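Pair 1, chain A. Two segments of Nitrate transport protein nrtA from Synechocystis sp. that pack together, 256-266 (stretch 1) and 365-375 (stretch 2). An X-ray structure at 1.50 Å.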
# COMPACT_ATOMS: atom_id res chain seq x y z
N ALA A 256 12.55 -17.70 -5.78
CA ALA A 256 11.62 -16.58 -5.96
C ALA A 256 10.25 -17.08 -6.46
O ALA A 256 9.22 -16.55 -6.08
CB ALA A 256 12.20 -15.57 -6.96
N LYS A 257 10.25 -18.15 -7.27
CA LYS A 257 8.98 -18.70 -7.74
C LYS A 257 8.26 -19.38 -6.57
O LYS A 257 7.04 -19.26 -6.41
CB LYS A 257 9.23 -19.70 -8.89
CG LYS A 257 7.93 -20.26 -9.47
CD LYS A 257 8.22 -21.27 -10.59
CE LYS A 257 6.97 -21.58 -11.41
NZ LYS A 257 7.30 -22.57 -12.50
N ALA A 258 9.04 -20.05 -5.73
CA ALA A 258 8.48 -20.72 -4.57
C ALA A 258 7.87 -19.72 -3.59
O ALA A 258 6.75 -19.94 -3.09
CB ALA A 258 9.57 -21.57 -3.89
N LEU A 259 8.56 -18.61 -3.33
CA LEU A 259 8.01 -17.57 -2.43
C LEU A 259 6.72 -17.00 -3.02
O LEU A 259 5.75 -16.77 -2.28
CB LEU A 259 8.99 -16.41 -2.24
CG LEU A 259 10.23 -16.61 -1.40
CD1 LEU A 259 10.98 -15.27 -1.40
CD2 LEU A 259 9.85 -17.02 0.04
N LEU A 260 6.71 -16.72 -4.33
CA LEU A 260 5.55 -16.15 -4.99
C LEU A 260 4.35 -17.07 -4.89
O LEU A 260 3.28 -16.62 -4.60
CB LEU A 260 5.86 -15.83 -6.45
CG LEU A 260 5.58 -14.44 -7.01
CD1 LEU A 260 5.57 -14.53 -8.53
CD2 LEU A 260 4.28 -13.81 -6.46
N MET A 261 4.55 -18.36 -5.13
CA MET A 261 3.42 -19.28 -5.04
C MET A 261 2.92 -19.34 -3.59
O MET A 261 1.71 -19.39 -3.37
CB MET A 261 3.83 -20.68 -5.52
CG MET A 261 4.15 -20.68 -7.03
SD MET A 261 4.43 -22.36 -7.72
CE MET A 261 5.83 -22.72 -6.96
N ALA A 262 3.83 -19.33 -2.62
CA ALA A 262 3.41 -19.35 -1.22
C ALA A 262 2.59 -18.10 -0.90
O ALA A 262 1.56 -18.18 -0.24
CB ALA A 262 4.61 -19.42 -0.31
N VAL A 263 3.05 -16.94 -1.40
CA VAL A 263 2.30 -15.70 -1.15
C VAL A 263 0.92 -15.72 -1.83
O VAL A 263 -0.07 -15.25 -1.27
CB VAL A 263 3.14 -14.48 -1.62
CG1 VAL A 263 2.28 -13.19 -1.64
CG2 VAL A 263 4.32 -14.26 -0.64
N MET A 264 0.83 -16.25 -3.04
CA MET A 264 -0.45 -16.34 -3.73
C MET A 264 -1.44 -17.22 -2.97
O MET A 264 -2.63 -16.89 -2.86
CB MET A 264 -0.25 -16.95 -5.11
CG MET A 264 0.38 -16.04 -6.08
SD MET A 264 0.59 -16.88 -7.67
CE MET A 264 1.27 -15.60 -8.50
N GLU A 265 -0.97 -18.37 -2.48
CA GLU A 265 -1.89 -19.23 -1.73
C GLU A 265 -2.29 -18.52 -0.44
O GLU A 265 -3.43 -18.60 -0.04
CB GLU A 265 -1.24 -20.57 -1.40
CG GLU A 265 -1.09 -21.49 -2.62
CD GLU A 265 -1.45 -22.91 -2.26
OE1 GLU A 265 -0.77 -23.50 -1.40
OE2 GLU A 265 -2.43 -23.44 -2.83
N ALA A 266 -1.37 -17.80 0.19
CA ALA A 266 -1.73 -17.09 1.41
C ALA A 266 -2.74 -16.00 1.09
O ALA A 266 -3.65 -15.71 1.89
CB ALA A 266 -0.50 -16.50 2.08
N ASP A 365 5.21 -11.11 -15.48
CA ASP A 365 5.54 -12.36 -16.18
C ASP A 365 5.81 -13.47 -15.16
O ASP A 365 5.36 -14.60 -15.35
CB ASP A 365 6.76 -12.20 -17.12
CG ASP A 365 8.02 -11.74 -16.40
OD1 ASP A 365 7.97 -10.78 -15.60
OD2 ASP A 365 9.08 -12.35 -16.67
N LEU A 366 6.53 -13.17 -14.08
CA LEU A 366 6.77 -14.15 -13.01
C LEU A 366 5.44 -14.48 -12.31
O LEU A 366 5.21 -15.63 -11.91
CB LEU A 366 7.80 -13.60 -12.00
CG LEU A 366 9.19 -13.38 -12.58
CD1 LEU A 366 10.17 -12.96 -11.51
CD2 LEU A 366 9.67 -14.73 -13.18
N TRP A 367 4.55 -13.49 -12.18
CA TRP A 367 3.27 -13.75 -11.55
C TRP A 367 2.48 -14.74 -12.38
O TRP A 367 1.93 -15.71 -11.84
CB TRP A 367 2.50 -12.42 -11.34
CG TRP A 367 1.23 -12.56 -10.50
CD1 TRP A 367 1.10 -12.23 -9.18
CD2 TRP A 367 -0.06 -13.03 -10.93
NE1 TRP A 367 -0.18 -12.48 -8.75
CE2 TRP A 367 -0.92 -12.96 -9.80
CE3 TRP A 367 -0.58 -13.50 -12.15
CZ2 TRP A 367 -2.27 -13.34 -9.85
CZ3 TRP A 367 -1.92 -13.89 -12.20
CH2 TRP A 367 -2.76 -13.80 -11.06
N ARG A 368 2.40 -14.51 -13.70
CA ARG A 368 1.67 -15.45 -14.56
C ARG A 368 2.28 -16.85 -14.53
O ARG A 368 1.53 -17.84 -14.56
CB ARG A 368 1.60 -14.93 -16.00
CG ARG A 368 0.59 -13.80 -16.20
CD ARG A 368 0.50 -13.41 -17.69
NE ARG A 368 1.64 -12.61 -18.12
CZ ARG A 368 2.49 -12.95 -19.08
NH1 ARG A 368 2.34 -14.11 -19.74
NH2 ARG A 368 3.52 -12.16 -19.38
N GLU A 369 3.61 -16.95 -14.47
CA GLU A 369 4.22 -18.28 -14.43
C GLU A 369 3.85 -19.00 -13.15
O GLU A 369 3.52 -20.19 -13.16
CB GLU A 369 5.74 -18.17 -14.57
CG GLU A 369 6.11 -17.84 -16.03
CD GLU A 369 7.47 -17.22 -16.20
OE1 GLU A 369 8.32 -17.37 -15.30
OE2 GLU A 369 7.69 -16.58 -17.26
N ALA A 370 3.83 -18.28 -12.03
CA ALA A 370 3.46 -18.90 -10.77
C ALA A 370 1.99 -19.26 -10.73
O ALA A 370 1.62 -20.32 -10.21
CB ALA A 370 3.80 -17.94 -9.61
N ALA A 371 1.12 -18.40 -11.24
CA ALA A 371 -0.32 -18.71 -11.22
C ALA A 371 -0.63 -19.92 -12.11
O ALA A 371 -1.53 -20.72 -11.81
CB ALA A 371 -1.14 -17.50 -11.66
N GLN A 372 0.12 -20.04 -13.20
CA GLN A 372 -0.07 -21.17 -14.12
C GLN A 372 0.34 -22.46 -13.42
O GLN A 372 -0.35 -23.49 -13.52
CB GLN A 372 0.77 -20.99 -15.39
CG GLN A 372 0.25 -19.92 -16.31
CD GLN A 372 1.33 -19.35 -17.23
OE1 GLN A 372 1.86 -20.03 -18.08
NE2 GLN A 372 1.67 -18.08 -17.01
N ALA A 373 1.48 -22.42 -12.74
CA ALA A 373 1.97 -23.59 -12.01
C ALA A 373 0.89 -24.03 -11.01
O ALA A 373 0.63 -25.22 -10.86
CB ALA A 373 3.25 -23.25 -11.30
N LEU A 374 0.28 -23.08 -10.33
CA LEU A 374 -0.81 -23.37 -9.39
C LEU A 374 -2.06 -23.46 -10.27
O LEU A 374 -1.94 -23.62 -11.47
CB LEU A 374 -0.96 -22.21 -8.41
CG LEU A 374 0.28 -21.93 -7.55
CD1 LEU A 374 0.17 -20.55 -6.96
CD2 LEU A 374 0.41 -22.98 -6.45
N GLU A 375 -3.26 -23.38 -9.71
CA GLU A 375 -4.43 -23.39 -10.61
C GLU A 375 -4.68 -21.95 -11.03
O GLU A 375 -4.28 -21.52 -12.10
CB GLU A 375 -5.66 -23.95 -9.90
CG GLU A 375 -6.40 -25.02 -10.68
CD GLU A 375 -7.53 -25.62 -9.88
OE1 GLU A 375 -8.61 -24.98 -9.79
OE2 GLU A 375 -7.34 -26.73 -9.33
O HOH W 1 4.74 -22.15 -14.58

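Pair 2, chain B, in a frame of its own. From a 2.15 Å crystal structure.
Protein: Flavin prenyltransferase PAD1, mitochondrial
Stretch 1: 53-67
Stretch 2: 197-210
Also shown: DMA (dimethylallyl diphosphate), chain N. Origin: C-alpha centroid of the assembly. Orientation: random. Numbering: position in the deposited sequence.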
# COMPACT_ATOMS: atom_id res chain seq x y z
N ALA B 53 0.80 -35.67 -11.57
CA ALA B 53 -0.27 -36.47 -10.98
C ALA B 53 0.27 -37.52 -10.02
O ALA B 53 -0.39 -37.85 -9.03
CB ALA B 53 -1.10 -37.14 -12.08
N MET B 54 1.47 -38.05 -10.28
CA MET B 54 2.06 -39.05 -9.39
C MET B 54 2.29 -38.50 -7.99
O MET B 54 2.29 -39.26 -7.02
CB MET B 54 3.37 -39.57 -9.97
CG MET B 54 3.92 -40.81 -9.28
SD MET B 54 2.76 -42.21 -9.24
CE MET B 54 2.35 -42.34 -10.97
N LEU B 55 2.48 -37.18 -7.86
CA LEU B 55 2.61 -36.59 -6.53
C LEU B 55 1.35 -36.81 -5.70
O LEU B 55 1.43 -37.18 -4.52
CB LEU B 55 2.91 -35.09 -6.64
CG LEU B 55 4.21 -34.68 -7.34
CD1 LEU B 55 4.29 -33.16 -7.46
CD2 LEU B 55 5.42 -35.22 -6.59
N GLY B 56 0.17 -36.61 -6.30
CA GLY B 56 -1.07 -36.83 -5.57
C GLY B 56 -1.34 -38.30 -5.31
O GLY B 56 -1.85 -38.66 -4.24
N ILE B 57 -1.00 -39.16 -6.27
CA ILE B 57 -1.18 -40.59 -6.07
C ILE B 57 -0.34 -41.08 -4.90
O ILE B 57 -0.81 -41.85 -4.05
CB ILE B 57 -0.85 -41.36 -7.37
CG1 ILE B 57 -1.92 -41.10 -8.43
CG2 ILE B 57 -0.72 -42.85 -7.10
CD1 ILE B 57 -1.47 -41.39 -9.85
N LYS B 58 0.92 -40.64 -4.83
CA LYS B 58 1.79 -41.09 -3.75
C LYS B 58 1.39 -40.49 -2.40
O LYS B 58 1.66 -41.09 -1.36
CB LYS B 58 3.24 -40.76 -4.07
CG LYS B 58 3.79 -41.57 -5.24
CD LYS B 58 5.28 -41.81 -5.10
CE LYS B 58 5.67 -43.17 -5.62
NZ LYS B 58 6.43 -43.95 -4.61
N VAL B 59 0.75 -39.31 -2.41
CA VAL B 59 0.23 -38.76 -1.16
C VAL B 59 -0.90 -39.64 -0.62
O VAL B 59 -0.96 -39.93 0.58
CB VAL B 59 -0.23 -37.31 -1.36
CG1 VAL B 59 -1.17 -36.88 -0.24
CG2 VAL B 59 0.98 -36.37 -1.42
N LEU B 60 -1.80 -40.08 -1.50
CA LEU B 60 -2.89 -40.95 -1.08
C LEU B 60 -2.36 -42.27 -0.51
O LEU B 60 -2.87 -42.77 0.50
CB LEU B 60 -3.84 -41.22 -2.25
CG LEU B 60 -4.78 -40.09 -2.66
CD1 LEU B 60 -5.42 -40.40 -4.00
CD2 LEU B 60 -5.83 -39.85 -1.60
N ILE B 61 -1.33 -42.83 -1.14
CA ILE B 61 -0.75 -44.08 -0.66
C ILE B 61 -0.08 -43.87 0.69
O ILE B 61 -0.22 -44.70 1.60
CB ILE B 61 0.23 -44.64 -1.71
CG1 ILE B 61 -0.52 -45.06 -2.97
CG2 ILE B 61 1.02 -45.82 -1.13
CD1 ILE B 61 0.39 -45.33 -4.16
N ALA B 62 0.65 -42.77 0.84
CA ALA B 62 1.36 -42.51 2.09
C ALA B 62 0.40 -42.25 3.24
O ALA B 62 0.64 -42.69 4.37
CB ALA B 62 2.32 -41.33 1.92
N LEU B 63 -0.70 -41.54 2.98
CA LEU B 63 -1.66 -41.26 4.04
C LEU B 63 -2.42 -42.52 4.45
O LEU B 63 -2.73 -42.70 5.63
CB LEU B 63 -2.64 -40.17 3.59
CG LEU B 63 -2.10 -38.74 3.49
CD1 LEU B 63 -3.15 -37.83 2.87
CD2 LEU B 63 -1.68 -38.23 4.86
N ARG B 64 -2.73 -43.39 3.49
CA ARG B 64 -3.34 -44.67 3.83
C ARG B 64 -2.42 -45.48 4.74
O ARG B 64 -2.87 -46.06 5.73
CB ARG B 64 -3.66 -45.45 2.55
CG ARG B 64 -3.96 -46.93 2.77
CD ARG B 64 -4.95 -47.44 1.74
NE ARG B 64 -6.25 -46.81 1.89
CZ ARG B 64 -7.27 -46.98 1.05
NH1 ARG B 64 -8.42 -46.36 1.28
NH2 ARG B 64 -7.14 -47.76 -0.01
N ARG B 65 -1.12 -45.49 4.42
CA ARG B 65 -0.14 -46.17 5.27
C ARG B 65 -0.15 -45.61 6.69
O ARG B 65 0.13 -46.35 7.64
CB ARG B 65 1.25 -46.03 4.65
CG ARG B 65 2.19 -47.19 4.90
CD ARG B 65 3.16 -47.35 3.74
NE ARG B 65 2.51 -47.94 2.57
CZ ARG B 65 3.08 -48.03 1.36
NH1 ARG B 65 4.30 -47.57 1.16
NH2 ARG B 65 2.41 -48.59 0.36
N LEU B 66 -0.46 -44.33 6.85
CA LEU B 66 -0.45 -43.67 8.15
C LEU B 66 -1.80 -43.69 8.85
O LEU B 66 -1.98 -42.97 9.84
CB LEU B 66 0.03 -42.22 7.99
CG LEU B 66 1.51 -42.04 7.67
CD1 LEU B 66 1.76 -40.73 6.94
CD2 LEU B 66 2.34 -42.12 8.95
N ASN B 67 -2.75 -44.50 8.36
CA ASN B 67 -4.08 -44.62 8.97
C ASN B 67 -4.81 -43.28 9.02
O ASN B 67 -5.50 -42.96 9.99
CB ASN B 67 -3.99 -45.25 10.37
CG ASN B 67 -5.29 -45.90 10.79
OD1 ASN B 67 -5.99 -46.50 9.97
ND2 ASN B 67 -5.62 -45.79 12.07
N ILE B 197 13.63 -41.31 -10.14
CA ILE B 197 12.64 -40.24 -10.00
C ILE B 197 11.78 -40.48 -8.76
O ILE B 197 11.47 -39.55 -8.01
CB ILE B 197 11.77 -40.15 -11.27
CG1 ILE B 197 12.60 -39.63 -12.45
CG2 ILE B 197 10.56 -39.26 -11.03
CD1 ILE B 197 11.87 -39.73 -13.78
N GLU B 198 11.41 -41.74 -8.52
CA GLU B 198 10.53 -42.07 -7.41
C GLU B 198 11.15 -41.72 -6.06
O GLU B 198 10.44 -41.34 -5.13
CB GLU B 198 10.16 -43.55 -7.46
CG GLU B 198 9.20 -44.00 -6.38
CD GLU B 198 8.77 -45.45 -6.54
OE1 GLU B 198 9.58 -46.25 -7.07
OE2 GLU B 198 7.64 -45.78 -6.14
N ASP B 199 12.48 -41.84 -5.94
CA ASP B 199 13.15 -41.45 -4.70
C ASP B 199 12.94 -39.97 -4.41
O ASP B 199 12.65 -39.60 -3.26
CB ASP B 199 14.64 -41.76 -4.79
CG ASP B 199 14.94 -43.24 -4.73
OD1 ASP B 199 14.08 -44.01 -4.25
OD2 ASP B 199 16.04 -43.64 -5.16
N LEU B 200 13.09 -39.12 -5.42
CA LEU B 200 12.87 -37.70 -5.22
C LEU B 200 11.41 -37.40 -4.90
O LEU B 200 11.11 -36.56 -4.05
CB LEU B 200 13.35 -36.92 -6.45
CG LEU B 200 14.87 -36.97 -6.66
CD1 LEU B 200 15.26 -36.56 -8.08
CD2 LEU B 200 15.58 -36.09 -5.63
N ILE B 201 10.49 -38.10 -5.57
CA ILE B 201 9.07 -37.92 -5.28
C ILE B 201 8.76 -38.32 -3.84
O ILE B 201 8.01 -37.63 -3.14
CB ILE B 201 8.21 -38.72 -6.28
CG1 ILE B 201 8.39 -38.18 -7.70
CG2 ILE B 201 6.74 -38.65 -5.89
CD1 ILE B 201 7.51 -38.87 -8.72
N ASP B 202 9.33 -39.44 -3.38
CA ASP B 202 9.08 -39.91 -2.02
C ASP B 202 9.52 -38.88 -0.99
O ASP B 202 8.85 -38.68 0.03
CB ASP B 202 9.79 -41.24 -1.78
CG ASP B 202 9.14 -42.39 -2.53
OD1 ASP B 202 7.94 -42.29 -2.87
OD2 ASP B 202 9.83 -43.40 -2.77
N GLN B 203 10.65 -38.22 -1.23
CA GLN B 203 11.11 -37.19 -0.30
C GLN B 203 10.17 -35.99 -0.31
O GLN B 203 9.83 -35.46 0.76
CB GLN B 203 12.54 -36.76 -0.66
CG GLN B 203 13.23 -35.92 0.41
CD GLN B 203 13.03 -34.43 0.19
OE1 GLN B 203 12.44 -34.00 -0.79
NE2 GLN B 203 13.56 -33.63 1.12
N SER B 204 9.73 -35.55 -1.49
CA SER B 204 8.79 -34.43 -1.57
C SER B 204 7.49 -34.76 -0.85
O SER B 204 6.96 -33.92 -0.11
CB SER B 204 8.51 -34.07 -3.03
OG SER B 204 9.69 -33.62 -3.68
N VAL B 205 6.96 -35.97 -1.05
CA VAL B 205 5.72 -36.36 -0.39
C VAL B 205 5.91 -36.38 1.12
O VAL B 205 5.02 -35.95 1.88
CB VAL B 205 5.25 -37.73 -0.92
CG1 VAL B 205 4.15 -38.30 -0.04
CG2 VAL B 205 4.76 -37.59 -2.36
N GLY B 206 7.06 -36.86 1.59
CA GLY B 206 7.32 -36.86 3.02
C GLY B 206 7.42 -35.46 3.60
O GLY B 206 6.98 -35.21 4.72
N ARG B 207 8.00 -34.53 2.84
CA ARG B 207 8.11 -33.16 3.32
C ARG B 207 6.77 -32.45 3.29
O ARG B 207 6.50 -31.60 4.15
CB ARG B 207 9.15 -32.40 2.49
CG ARG B 207 10.56 -32.96 2.59
CD ARG B 207 11.19 -32.64 3.94
NE ARG B 207 11.65 -31.25 4.00
CZ ARG B 207 11.02 -30.29 4.66
NH1 ARG B 207 9.90 -30.55 5.32
NH2 ARG B 207 11.50 -29.05 4.65
N MET B 208 5.91 -32.78 2.32
CA MET B 208 4.55 -32.26 2.32
C MET B 208 3.81 -32.64 3.59
O MET B 208 3.20 -31.80 4.26
CB MET B 208 3.78 -32.78 1.11
CG MET B 208 4.22 -32.26 -0.24
SD MET B 208 3.39 -33.18 -1.55
CE MET B 208 4.54 -32.92 -2.90
N LEU B 209 3.86 -33.93 3.94
CA LEU B 209 3.08 -34.43 5.07
C LEU B 209 3.67 -34.01 6.41
O LEU B 209 2.98 -34.10 7.43
CB LEU B 209 2.96 -35.95 4.99
CG LEU B 209 2.30 -36.46 3.71
CD1 LEU B 209 2.08 -37.97 3.77
CD2 LEU B 209 0.99 -35.73 3.43
N ASP B 210 4.93 -33.55 6.43
CA ASP B 210 5.47 -32.92 7.64
C ASP B 210 4.62 -31.73 8.07
O ASP B 210 4.50 -31.47 9.27
CB ASP B 210 6.91 -32.46 7.40
CG ASP B 210 7.91 -33.60 7.47
OD1 ASP B 210 7.57 -34.66 8.03
OD2 ASP B 210 9.04 -33.43 6.96
C1 DMA N . 17.65 -28.58 2.84
O1 DMA N . 16.50 -28.70 3.63
C2 DMA N . 18.78 -27.96 3.67
C3 DMA N . 19.91 -28.61 3.83
C4 DMA N . 21.03 -27.99 4.66
C5 DMA N . 20.12 -29.99 3.20
PA DMA N . 15.28 -27.61 3.39
O1A DMA N . 15.74 -26.54 2.43
O2A DMA N . 14.88 -26.99 4.71
O3A DMA N . 13.96 -28.38 2.76
PB DMA N . 14.07 -29.73 1.81
O1B DMA N . 15.33 -29.66 0.99
O2B DMA N . 12.88 -29.79 0.88
O3B DMA N . 14.09 -30.95 2.70

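The sharpest difference lies at one matched position, A:Leu260 in pair 1 and B:Lys58 in pair 2, whose CA atoms fall 0.3 Å apart after superposition. The leucine makes only apolar or backbone contacts: its CD1 lies 3.6 Å from A:Leu366 O and 4.0 Å from A:Ala370 CB. The lysine covers the same ground with its aliphatic part, B:Lys58 CD lying 3.6 Å from B:Ile201 CG2 and B:Lys58 CB 3.9 Å from B:Val205 CG2, and then carries a charge beyond it. B:Lys58 NZ donates to B:Glu198 OE2 at 2.7 Å and to B:Asp202 OD1 at 2.8 Å, both within salt bridges. In pair 1 no direct hydrogen bond joins the two stretches.

The backbone frame behind this contrast is nearly identical. Over the N, CA and C atoms of 14 central residues the RMSD is 0.4 Å. The helix axes approach to 9.4 Å in pair 1 and 9.8 Å in pair 2, with signed crossing angles of -68° and -61°. The nearest CA atoms also correspond: A:Met261 CA to A:Ala370 CA is 5.7 Å, and the matched B:Val59 CA to B:Val205 CA is 6.0 Å. Buried surface is comparable too, 503 and 578 Å².

At the centre of the second helix, A:Ala370 matches B:Val205, and both CA-to-CB bonds point toward the partner. The alanine offers a single methyl, so the long side chains of the first helix close on it: A:Met264 CE comes within 3.6 Å of A:Ala370 CB, and A:Met261 CG within 3.8 Å. In pair 2 the bulk is redistributed. B:Val205 is a knob set among B:Leu55, B:Lys58, B:Val59 and B:Ala62, with its CG1 4.0 Å from both B:Val59 CG2 and B:Ala62 CB. Thus methionine, methionine and alanine in pair 1 answer to valine, alanine and valine in pair 2.

The match of A:Trp367 with B:Asp202 is equally telling, because the CA atoms differ by 0.1 Å but the side-chain centres by 3.8 Å. A:Met264 places CE over one face of the indole, 3.4 Å from the centroid of the five-membered ring and 9° off its normal, a CH-pi contact. At the corresponding place in pair 2, the carboxylate instead turns its OD1 to B:Lys58 NZ.

Toward the end of the second stretch, A:Leu374 and B:Leu209 are the same residue type, both with chi1 m and chi2 t, and their side-chain centres lie 0.9 Å apart. A:Leu374 CD1 approaches A:Met264 SD at 3.8 Å, whereas B:Leu209 CD1 meets B:Ala62 CB at 3.8 Å and B:Leu63 CD2 at 3.9 Å.

At A:Lys257, matched by B:Leu55, the polarity is reversed. A water accepts a weak hydrogen bond from A:Lys257 NZ at 3.3 Å and donates to A:Glu369 O at 2.7 Å, while B:Leu55 CD2 packs 3.7 Å from B:Ile201 CG2.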